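Local structure of Dhd127_a (Synthetic construct, 6DLM) at residues Val41-Glu44 and Glu45-Arg48; Arg61-Arg64 and Glu65-Glu69; Ser15-Leu18 and Val19-Leu22; Val33-Leu36 and Glu37-Glu40. The protein serves as one chain of a computationally designed coiled-coil heterodimer, a helical hairpin that pairs with its designed partner Dhd127_b. All blocks are in the same frame, centred on the assembly; numbering follows the deposited sequence.

Contact 1 (Val41-Glu44 and Glu45-Arg48); sequences VDEE and ELKR
The R48 guanidinium lies against the first turn of the helix, E44 O and E45 CA both over one face and offset toward its rim. In its plane, at the edge, sits a water 3.0 Å from R48 NH2, and this water donates to D42 OD2. E44 crosses R48 at about a right angle, its CG 3.4 Å from R48 NH1. The E45 carboxylate is turned back toward the loop: D42 N meets E45 OE1 on the syn side at a short 2.5 Å, while L46 N reaches E45 OE2 on the anti side at 3.1 Å. With CG set between the backbone N and the carbonyl carbon (chi1 71°) and a bend at chi2, the E45 chain doubles back toward both amides. D42 replies through OD1, which takes E45 N at 3.1 Å, so the two residues exchange backbone-to-side-chain bonds across N-cap E43. D42 OD1 and E45 OE1 lie 2.8 Å apart, which would probably raise the proton affinity of the pair. Replacing E45 by an alanine would probably leave the D42 amide without its acceptor and free the loop to shift. V41 packs on V35 and E45 on V32 of helix 3-37, while V41 and L46 touch R39 of the Dhd127_b chain, which also pairs with E43.

Contact 2 (Arg61-Arg64 and Glu65-Glu69); sequences REVR and ETHRE
Regular helical bonds join E65 N to R61 O, T66 N to E62 O, H67 N to V63 O and R68 N to R64 O. T66 adds its hydroxyl: OG1, beside the backbone N with chi1 -56°, donates to E62 O at 3.0 Å, coming from above the carbonyl plane and from the face opposite to T66 N, so that one carbonyl oxygen takes two donors. A water links T66 OG1, at 2.7 Å, with E62 OE2, at 2.9 Å. One residue further on, the H67 ring lies over V63 O, which stands 3.4 Å from the ring plane and over its centre; V63 runs alongside, pointing the same way, its CG1 3.6 Å from H67 CE1. On the outer side R68 takes E65 side-on, NE and NH2 both 2.9 Å from the single atom E65 OE1 and in the guanidinium plane. R68 also has a long salt bridge to E69 and a further one to E72. Exchanging E65 for an alanine is likely to cost R68 both bonds to E65 OE1 and leave that edge of the guanidinium without its acceptor, freer to turn. T66 packs under L7 and L14, its buried hydroxyl satisfied by E62 O, whereas H67 NE2 bonds to Q15 of the Dhd127_b chain; a buried polar link of this kind is consistent with a heterodimer designed for partner specificity.

Contact 3 (Ser15-Leu18 and Val19-Leu22); sequences SQHL and VRLL
V19 N to S15 O, R20 N to Q16 O, L21 N to H17 O and L22 N to L18 O are unbroken helical hydrogen bonds, all close to straight. Over the ring face there is a CH-pi contact: L21 CG lies above the H17 imidazole, 4.3 Å from its centroid and 26° off the normal, while L21 CD1 is 3.8 Å from H17 CE1. Setting CG opposite the backbone N (chi1 168°) swings the ring along the helix toward L21. Among the polar groups, R20 bends at chi3 and lays one guanidinium face on the preceding turn, its NH2 3.3 Å from H17 CA and also near the plane of the imidazole at its edge. In the guanidinium plane a water sits 2.8 Å from R20 NH1 and 2.8 Å from Q16 OE1, tying the two side chains without a direct bond. The apolar side-chain contact is L18 CG to L22 CD1, 4.2 Å; L22 CG also rests against the carbonyl oxygen L18 O, at 3.2 Å. L18 and L22 both pack on L56 of helix 44-73 and on I22 of the Dhd127_b chain. The chemistry is thus that of an amphipathic coiled-coil helix, with leucines turned to the bundle and R20 and Q16 meeting through water on the outside.

Contact 4 (Val33-Leu36 and Glu37-Glu40); sequences VEVL and ERGE
A Schellman motif ends helix 3-37: E40 N reaches back to V35 O at 3.2 Å, nearly straight at 170°, and G39 N to L36 O at 2.9 Å, its donor standing well above the carbonyl plane. G39 is the C-prime residue, and its positive phi of 59° turns the chain so that both amides can point back at the last helical carbonyls. Ahead of it the normal pattern fades: E37 N still bonds to V33 O, but R38 N makes weak bonds to both E34 O and V35 O. R38 then folds back over the end of the helix. Its CG stands between the backbone N and the carbonyl carbon, chi1 55°, and the extended chain beyond carries the guanidinium across V35, whose CA lies over the centre of one face and whose CG2 is 3.9 Å from R38 NH2. In the plane of that group, R38 NE forms a salt bridge with E40 OE1 at 2.9 Å, meeting the carboxylate from above its plane. A water at the guanidinium edge, 2.8 Å from R38 NH1, donates to E34 OE1 at 2.6 Å. V35 CG1 rests on the E40 peptide, 3.5 Å from E40 C, while E37 sends its carboxylate to R47 of the Dhd127_b chain. Paired 6→1 and 5→2 backbone bonds round a glycine are the signature of this helix C-cap, which here leads into the hairpin turn.

Overall arrangement
Going from the N terminus, contact 3 comes first, within helix 3-37 and close to the chain's centre in space. Contact 4 ends that helix, and contact 1 follows at once, carrying the chain through the loop into helix 44-73; the two touch, V41 packing on V35 and L36, and together they close the hairpin. Contact 2 lies further along the second helix, its centre about 31 Å from that of contact 1. All four are local and run in series, so none nests within or crosses another. Contacts 2 and 3 still meet across the hairpin, where V63 CG2 packs on L18 CD2 at 4.1 Å, joining the two antiparallel helices far from the turn.

Contact 1 (Val41-Glu44 and Glu45-Arg48)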
loop_
_atom_site.group_PDB
_atom_site.type_symbol
_atom_site.label_atom_id
_atom_site.label_comp_id
_atom_site.label_asym_id
_atom_site.label_seq_id
_atom_site.Cartn_x
_atom_site.Cartn_y
_atom_site.Cartn_z
ATOM N N VAL A 41 -20.327 6.928 14.591
ATOM C CA VAL A 41 -20.122 6.056 13.465
ATOM C C VAL A 41 -21.456 5.822 12.773
ATOM O O VAL A 41 -22.469 5.560 13.412
ATOM C CB VAL A 41 -19.507 4.722 13.902
ATOM C CG1 VAL A 41 -19.708 3.680 12.822
ATOM C CG2 VAL A 41 -18.036 4.899 14.234
ATOM N N ASP A 42 -21.452 5.959 11.459
ATOM C CA ASP A 42 -22.650 5.722 10.671
ATOM C C ASP A 42 -22.672 4.508 9.729
ATOM O O ASP A 42 -23.567 4.504 8.888
ATOM C CB ASP A 42 -22.976 6.972 9.837
ATOM C CG ASP A 42 -21.975 7.223 8.699
ATOM O OD1 ASP A 42 -21.303 6.283 8.235
ATOM O OD2 ASP A 42 -21.874 8.381 8.253
ATOM N N GLU A 43 -21.684 3.609 9.801
ATOM C CA GLU A 43 -21.562 2.435 8.916
ATOM C C GLU A 43 -20.903 2.726 7.537
ATOM O O GLU A 43 -20.067 1.957 7.085
ATOM C CB GLU A 43 -22.908 1.741 8.718
ATOM C CG GLU A 43 -23.662 1.449 10.003
ATOM C CD GLU A 43 -22.830 0.710 11.031
ATOM O OE1 GLU A 43 -22.156 -0.273 10.663
ATOM O OE2 GLU A 43 -22.860 1.109 12.211
ATOM N N GLU A 44 -21.323 3.777 6.845
ATOM C CA GLU A 44 -20.746 4.190 5.584
ATOM C C GLU A 44 -19.248 4.507 5.728
ATOM O O GLU A 44 -18.496 4.213 4.813
ATOM C CB GLU A 44 -21.510 5.403 5.043
ATOM C CG GLU A 44 -21.084 5.888 3.666
ATOM C CD GLU A 44 -21.410 4.914 2.550
ATOM O OE1 GLU A 44 -22.156 3.939 2.791
ATOM O OE2 GLU A 44 -20.911 5.130 1.426
ATOM N N GLU A 45 -18.803 5.119 6.825
ATOM C CA GLU A 45 -17.368 5.372 6.931
ATOM C C GLU A 45 -16.605 4.042 6.935
ATOM O O GLU A 45 -15.559 3.945 6.332
ATOM C CB GLU A 45 -17.011 6.218 8.145
ATOM C CG GLU A 45 -17.160 5.503 9.465
ATOM C CD GLU A 45 -18.603 5.279 9.834
ATOM O OE1 GLU A 45 -19.281 6.267 10.189
ATOM O OE2 GLU A 45 -19.057 4.124 9.765
ATOM N N LEU A 46 -17.120 3.032 7.634
ATOM C CA LEU A 46 -16.506 1.717 7.656
ATOM C C LEU A 46 -16.526 1.099 6.267
ATOM O O LEU A 46 -15.561 0.472 5.859
ATOM C CB LEU A 46 -17.249 0.822 8.642
ATOM C CG LEU A 46 -17.197 1.371 10.062
ATOM C CD1 LEU A 46 -18.180 0.662 10.973
ATOM C CD2 LEU A 46 -15.785 1.277 10.599
ATOM N N LYS A 47 -17.633 1.266 5.551
ATOM C CA LYS A 47 -17.732 0.743 4.195
ATOM C C LYS A 47 -16.669 1.377 3.291
ATOM O O LYS A 47 -16.076 0.685 2.477
ATOM C CB LYS A 47 -19.115 1.011 3.596
ATOM C CG LYS A 47 -19.373 0.252 2.299
ATOM C CD LYS A 47 -19.982 1.136 1.215
ATOM C CE LYS A 47 -19.997 0.432 -0.140
ATOM N NZ LYS A 47 -19.774 1.362 -1.280
ATOM N N ARG A 48 -16.436 2.671 3.448
ATOM C CA ARG A 48 -15.424 3.338 2.646
ATOM C C ARG A 48 -14.040 2.737 2.915
ATOM O O ARG A 48 -13.283 2.534 1.988
ATOM C CB ARG A 48 -15.421 4.841 2.903
ATOM C CG ARG A 48 -16.620 5.549 2.296
ATOM C CD ARG A 48 -16.431 7.053 2.251
ATOM N NE ARG A 48 -16.374 7.645 3.579
ATOM C CZ ARG A 48 -17.423 8.159 4.207
ATOM N NH1 ARG A 48 -18.609 8.163 3.626
ATOM N NH2 ARG A 48 -17.283 8.676 5.411
HETATM O O HOH W 1 -18.631 8.665 9.525
HETATM O O HOH W 2 -19.608 9.602 7.058
#

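Contact 2 (Arg61-Arg64 and Glu65-Glu69)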
loop_
_atom_site.group_PDB
_atom_site.type_symbol
_atom_site.label_atom_id
_atom_site.label_comp_id
_atom_site.label_asym_id
_atom_site.label_seq_id
_atom_site.Cartn_x
_atom_site.Cartn_y
_atom_site.Cartn_z
ATOM N N ARG A 61 -2.297 -7.114 -6.372
ATOM C CA ARG A 61 -2.322 -8.254 -7.280
ATOM C C ARG A 61 -1.826 -7.873 -8.679
ATOM O O ARG A 61 -1.032 -8.592 -9.254
ATOM C CB ARG A 61 -3.730 -8.842 -7.382
ATOM C CG ARG A 61 -4.163 -9.611 -6.151
ATOM C CD ARG A 61 -5.441 -10.401 -6.407
ATOM N NE ARG A 61 -6.616 -9.545 -6.506
ATOM C CZ ARG A 61 -7.376 -9.204 -5.475
ATOM N NH1 ARG A 61 -7.088 -9.643 -4.264
ATOM N NH2 ARG A 61 -8.424 -8.426 -5.658
ATOM N N GLU A 62 -2.270 -6.740 -9.220
ATOM C CA GLU A 62 -1.795 -6.312 -10.529
ATOM C C GLU A 62 -0.281 -6.033 -10.543
ATOM O O GLU A 62 0.369 -6.305 -11.538
ATOM C CB GLU A 62 -2.571 -5.108 -11.060
ATOM C CG GLU A 62 -2.207 -4.737 -12.493
ATOM C CD GLU A 62 -2.307 -5.894 -13.478
ATOM O OE1 GLU A 62 -3.158 -6.775 -13.295
ATOM O OE2 GLU A 62 -1.526 -5.915 -14.445
ATOM N N VAL A 63 0.257 -5.500 -9.453
ATOM C CA VAL A 63 1.677 -5.227 -9.399
ATOM C C VAL A 63 2.426 -6.541 -9.532
ATOM O O VAL A 63 3.421 -6.627 -10.223
ATOM C CB VAL A 63 2.079 -4.538 -8.082
ATOM C CG1 VAL A 63 3.586 -4.536 -7.926
ATOM C CG2 VAL A 63 1.516 -3.126 -8.034
ATOM N N ARG A 64 1.940 -7.567 -8.854
ATOM C CA ARG A 64 2.577 -8.872 -8.937
ATOM C C ARG A 64 2.489 -9.444 -10.363
ATOM O O ARG A 64 3.390 -10.135 -10.811
ATOM C CB ARG A 64 2.014 -9.818 -7.880
ATOM C CG ARG A 64 2.354 -9.360 -6.470
ATOM C CD ARG A 64 2.073 -10.419 -5.417
ATOM N NE ARG A 64 2.972 -10.298 -4.267
ATOM C CZ ARG A 64 2.593 -9.874 -3.072
ATOM N NH1 ARG A 64 1.340 -9.531 -2.867
ATOM N NH2 ARG A 64 3.463 -9.792 -2.087
ATOM N N GLU A 65 1.349 -9.246 -11.013
ATOM C CA GLU A 65 1.180 -9.720 -12.383
ATOM C C GLU A 65 2.193 -8.989 -13.276
ATOM O O GLU A 65 2.777 -9.592 -14.150
ATOM C CB GLU A 65 -0.233 -9.481 -12.894
ATOM C CG GLU A 65 -1.290 -10.298 -12.186
ATOM C CD GLU A 65 -1.276 -11.762 -12.571
ATOM O OE1 GLU A 65 -0.566 -12.148 -13.511
ATOM O OE2 GLU A 65 -1.991 -12.536 -11.918
ATOM N N THR A 66 2.384 -7.704 -13.035
ATOM C CA THR A 66 3.357 -6.940 -13.798
ATOM C C THR A 66 4.776 -7.500 -13.581
ATOM O O THR A 66 5.548 -7.601 -14.522
ATOM C CB THR A 66 3.290 -5.451 -13.438
ATOM O OG1 THR A 66 1.959 -4.977 -13.653
ATOM C CG2 THR A 66 4.253 -4.663 -14.287
ATOM N N HIS A 67 5.106 -7.875 -12.353
ATOM C CA HIS A 67 6.406 -8.496 -12.112
ATOM C C HIS A 67 6.519 -9.799 -12.918
ATOM O O HIS A 67 7.547 -10.053 -13.508
ATOM C CB HIS A 67 6.609 -8.827 -10.636
ATOM C CG HIS A 67 6.678 -7.627 -9.752
ATOM N ND1 HIS A 67 6.465 -7.693 -8.394
ATOM C CD2 HIS A 67 6.928 -6.329 -10.030
ATOM C CE1 HIS A 67 6.585 -6.487 -7.873
ATOM N NE2 HIS A 67 6.870 -5.643 -8.844
ATOM N N ARG A 68 5.452 -10.584 -12.961
ATOM C CA ARG A 68 5.477 -11.821 -13.732
ATOM C C ARG A 68 5.727 -11.526 -15.210
ATOM O O ARG A 68 6.546 -12.181 -15.823
ATOM C CB ARG A 68 4.175 -12.588 -13.580
ATOM C CG ARG A 68 4.112 -13.862 -14.411
ATOM C CD ARG A 68 2.752 -14.522 -14.313
ATOM N NE ARG A 68 1.701 -13.591 -14.694
ATOM C CZ ARG A 68 1.403 -13.282 -15.949
ATOM N NH1 ARG A 68 2.070 -13.847 -16.942
ATOM N NH2 ARG A 68 0.445 -12.407 -16.208
ATOM N N GLU A 69 5.064 -10.527 -15.779
ATOM C CA GLU A 69 5.320 -10.179 -17.166
ATOM C C GLU A 69 6.787 -9.766 -17.350
ATOM O O GLU A 69 7.405 -10.162 -18.320
ATOM C CB GLU A 69 4.402 -9.039 -17.606
ATOM C CG GLU A 69 2.929 -9.393 -17.616
ATOM C CD GLU A 69 2.500 -10.057 -18.907
ATOM O OE1 GLU A 69 3.362 -10.292 -19.763
ATOM O OE2 GLU A 69 1.305 -10.344 -19.054
HETATM O O HOH W 3 0.627 -4.894 -16.048
#

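Contact 3 (Ser15-Leu18 and Val19-Leu22)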
loop_
_atom_site.group_PDB
_atom_site.type_symbol
_atom_site.label_atom_id
_atom_site.label_comp_id
_atom_site.label_asym_id
_atom_site.label_seq_id
_atom_site.Cartn_x
_atom_site.Cartn_y
_atom_site.Cartn_z
ATOM N N SER A 15 3.110 1.450 -9.033
ATOM C CA SER A 15 3.684 1.629 -7.709
ATOM C C SER A 15 3.297 2.974 -7.092
ATOM O O SER A 15 2.896 3.024 -5.944
ATOM C CB SER A 15 5.200 1.503 -7.777
ATOM O OG SER A 15 5.566 0.240 -8.291
ATOM N N GLN A 16 3.397 4.051 -7.859
ATOM C CA GLN A 16 3.007 5.361 -7.343
ATOM C C GLN A 16 1.513 5.397 -6.979
ATOM O O GLN A 16 1.150 5.921 -5.949
ATOM C CB GLN A 16 3.335 6.460 -8.347
ATOM C CG GLN A 16 4.816 6.586 -8.625
ATOM C CD GLN A 16 5.152 7.833 -9.409
ATOM O OE1 GLN A 16 4.557 8.102 -10.438
ATOM N NE2 GLN A 16 6.117 8.592 -8.923
ATOM N N HIS A 17 0.680 4.805 -7.816
ATOM C CA HIS A 17 -0.744 4.748 -7.529
ATOM C C HIS A 17 -1.001 3.976 -6.221
ATOM O O HIS A 17 -1.767 4.415 -5.387
ATOM C CB HIS A 17 -1.459 4.063 -8.689
ATOM C CG HIS A 17 -2.871 3.686 -8.392
ATOM N ND1 HIS A 17 -3.263 2.384 -8.182
ATOM C CD2 HIS A 17 -3.988 4.437 -8.272
ATOM C CE1 HIS A 17 -4.560 2.347 -7.945
ATOM N NE2 HIS A 17 -5.024 3.580 -7.992
ATOM N N LEU A 18 -0.315 2.861 -6.046
ATOM C CA LEU A 18 -0.465 2.070 -4.838
ATOM C C LEU A 18 -0.056 2.879 -3.591
ATOM O O LEU A 18 -0.731 2.830 -2.581
ATOM C CB LEU A 18 0.373 0.809 -4.970
ATOM C CG LEU A 18 0.406 -0.230 -3.865
ATOM C CD1 LEU A 18 -0.980 -0.709 -3.474
ATOM C CD2 LEU A 18 1.257 -1.387 -4.352
ATOM N N VAL A 19 1.039 3.615 -3.668
ATOM C CA VAL A 19 1.450 4.431 -2.531
ATOM C C VAL A 19 0.444 5.543 -2.205
ATOM O O VAL A 19 0.144 5.767 -1.052
ATOM C CB VAL A 19 2.845 5.038 -2.738
ATOM C CG1 VAL A 19 3.200 5.959 -1.590
ATOM C CG2 VAL A 19 3.874 3.938 -2.864
ATOM N N ARG A 20 -0.076 6.233 -3.215
ATOM C CA ARG A 20 -1.057 7.276 -2.944
ATOM C C ARG A 20 -2.307 6.736 -2.236
ATOM O O ARG A 20 -2.777 7.340 -1.292
ATOM C CB ARG A 20 -1.478 8.003 -4.224
ATOM C CG ARG A 20 -0.364 8.793 -4.885
ATOM C CD ARG A 20 -0.879 9.597 -6.075
ATOM N NE ARG A 20 -1.411 8.753 -7.137
ATOM C CZ ARG A 20 -0.725 8.364 -8.203
ATOM N NH1 ARG A 20 0.533 8.734 -8.362
ATOM N NH2 ARG A 20 -1.293 7.596 -9.110
ATOM N N LEU A 21 -2.777 5.573 -2.684
ATOM C CA LEU A 21 -3.938 4.921 -2.090
ATOM C C LEU A 21 -3.683 4.529 -0.642
ATOM O O LEU A 21 -4.524 4.704 0.215
ATOM C CB LEU A 21 -4.263 3.644 -2.849
ATOM C CG LEU A 21 -5.135 3.711 -4.083
ATOM C CD1 LEU A 21 -5.716 2.327 -4.316
ATOM C CD2 LEU A 21 -6.253 4.722 -3.902
ATOM N N LEU A 22 -2.505 3.982 -0.392
ATOM C CA LEU A 22 -2.125 3.579 0.958
ATOM C C LEU A 22 -2.092 4.818 1.850
ATOM O O LEU A 22 -2.617 4.793 2.949
ATOM C CB LEU A 22 -0.755 2.923 0.999
ATOM C CG LEU A 22 -0.660 1.549 0.350
ATOM C CD1 LEU A 22 0.784 1.214 0.043
ATOM C CD2 LEU A 22 -1.269 0.498 1.259
HETATM O O HOH W 4 1.840 8.537 -10.850
#

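Contact 4 (Val33-Leu36 and Glu37-Glu40)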
loop_
_atom_site.group_PDB
_atom_site.type_symbol
_atom_site.label_atom_id
_atom_site.label_comp_id
_atom_site.label_asym_id
_atom_site.label_seq_id
_atom_site.Cartn_x
_atom_site.Cartn_y
_atom_site.Cartn_z
ATOM N N VAL A 33 -11.261 6.893 13.405
ATOM C CA VAL A 33 -10.998 6.774 14.829
ATOM C C VAL A 33 -11.567 8.005 15.548
ATOM O O VAL A 33 -12.197 7.862 16.587
ATOM C CB VAL A 33 -9.501 6.660 15.129
ATOM C CG1 VAL A 33 -9.272 6.662 16.628
ATOM C CG2 VAL A 33 -8.931 5.396 14.504
ATOM N N GLU A 34 -11.383 9.178 14.963
ATOM C CA GLU A 34 -11.932 10.393 15.542
ATOM C C GLU A 34 -13.462 10.310 15.612
ATOM O O GLU A 34 -14.036 10.687 16.617
ATOM C CB GLU A 34 -11.505 11.607 14.722
ATOM C CG GLU A 34 -9.998 11.822 14.689
ATOM C CD GLU A 34 -9.581 12.929 13.737
ATOM O OE1 GLU A 34 -10.446 13.455 13.012
ATOM O OE2 GLU A 34 -8.383 13.267 13.713
ATOM N N VAL A 35 -14.089 9.798 14.559
ATOM C CA VAL A 35 -15.540 9.633 14.547
ATOM C C VAL A 35 -16.018 8.677 15.643
ATOM O O VAL A 35 -17.010 8.948 16.295
ATOM C CB VAL A 35 -16.041 9.119 13.191
ATOM C CG1 VAL A 35 -17.526 8.830 13.258
ATOM C CG2 VAL A 35 -15.748 10.135 12.105
ATOM N N LEU A 36 -15.295 7.589 15.858
ATOM C CA LEU A 36 -15.649 6.642 16.908
ATOM C C LEU A 36 -15.541 7.274 18.294
ATOM O O LEU A 36 -16.370 7.034 19.158
ATOM C CB LEU A 36 -14.757 5.409 16.839
ATOM C CG LEU A 36 -14.869 4.428 18.005
ATOM C CD1 LEU A 36 -15.944 3.390 17.727
ATOM C CD2 LEU A 36 -13.523 3.765 18.235
ATOM N N GLU A 37 -14.512 8.084 18.500
ATOM C CA GLU A 37 -14.290 8.729 19.793
ATOM C C GLU A 37 -15.489 9.604 20.184
ATOM O O GLU A 37 -15.854 9.649 21.344
ATOM C CB GLU A 37 -12.997 9.536 19.798
ATOM C CG GLU A 37 -11.783 8.692 19.473
ATOM C CD GLU A 37 -10.594 9.010 20.347
ATOM O OE1 GLU A 37 -9.452 8.961 19.842
ATOM O OE2 GLU A 37 -10.798 9.296 21.540
ATOM N N ARG A 38 -16.119 10.251 19.225
ATOM C CA ARG A 38 -17.318 11.012 19.553
ATOM C C ARG A 38 -18.673 10.249 19.402
ATOM O O ARG A 38 -19.712 10.900 19.472
ATOM C CB ARG A 38 -17.345 12.334 18.791
ATOM C CG ARG A 38 -17.226 12.207 17.293
ATOM C CD ARG A 38 -16.902 13.551 16.673
ATOM N NE ARG A 38 -17.279 13.590 15.271
ATOM C CZ ARG A 38 -16.425 13.680 14.263
ATOM N NH1 ARG A 38 -15.127 13.773 14.480
ATOM N NH2 ARG A 38 -16.890 13.703 13.025
ATOM N N GLY A 39 -18.615 8.936 19.232
ATOM C CA GLY A 39 -19.797 8.108 19.082
ATOM C C GLY A 39 -20.733 8.414 17.916
ATOM O O GLY A 39 -21.945 8.271 18.061
ATOM N N GLU A 40 -20.174 8.802 16.775
ATOM C CA GLU A 40 -20.959 9.107 15.573
ATOM C C GLU A 40 -20.777 8.147 14.365
ATOM O O GLU A 40 -20.990 8.565 13.238
ATOM C CB GLU A 40 -20.697 10.551 15.120
ATOM C CG GLU A 40 -21.349 11.624 15.969
ATOM C CD GLU A 40 -20.887 13.017 15.591
ATOM O OE1 GLU A 40 -20.048 13.142 14.679
ATOM O OE2 GLU A 40 -21.359 13.992 16.203
HETATM O O HOH W 5 -12.891 14.375 12.977
#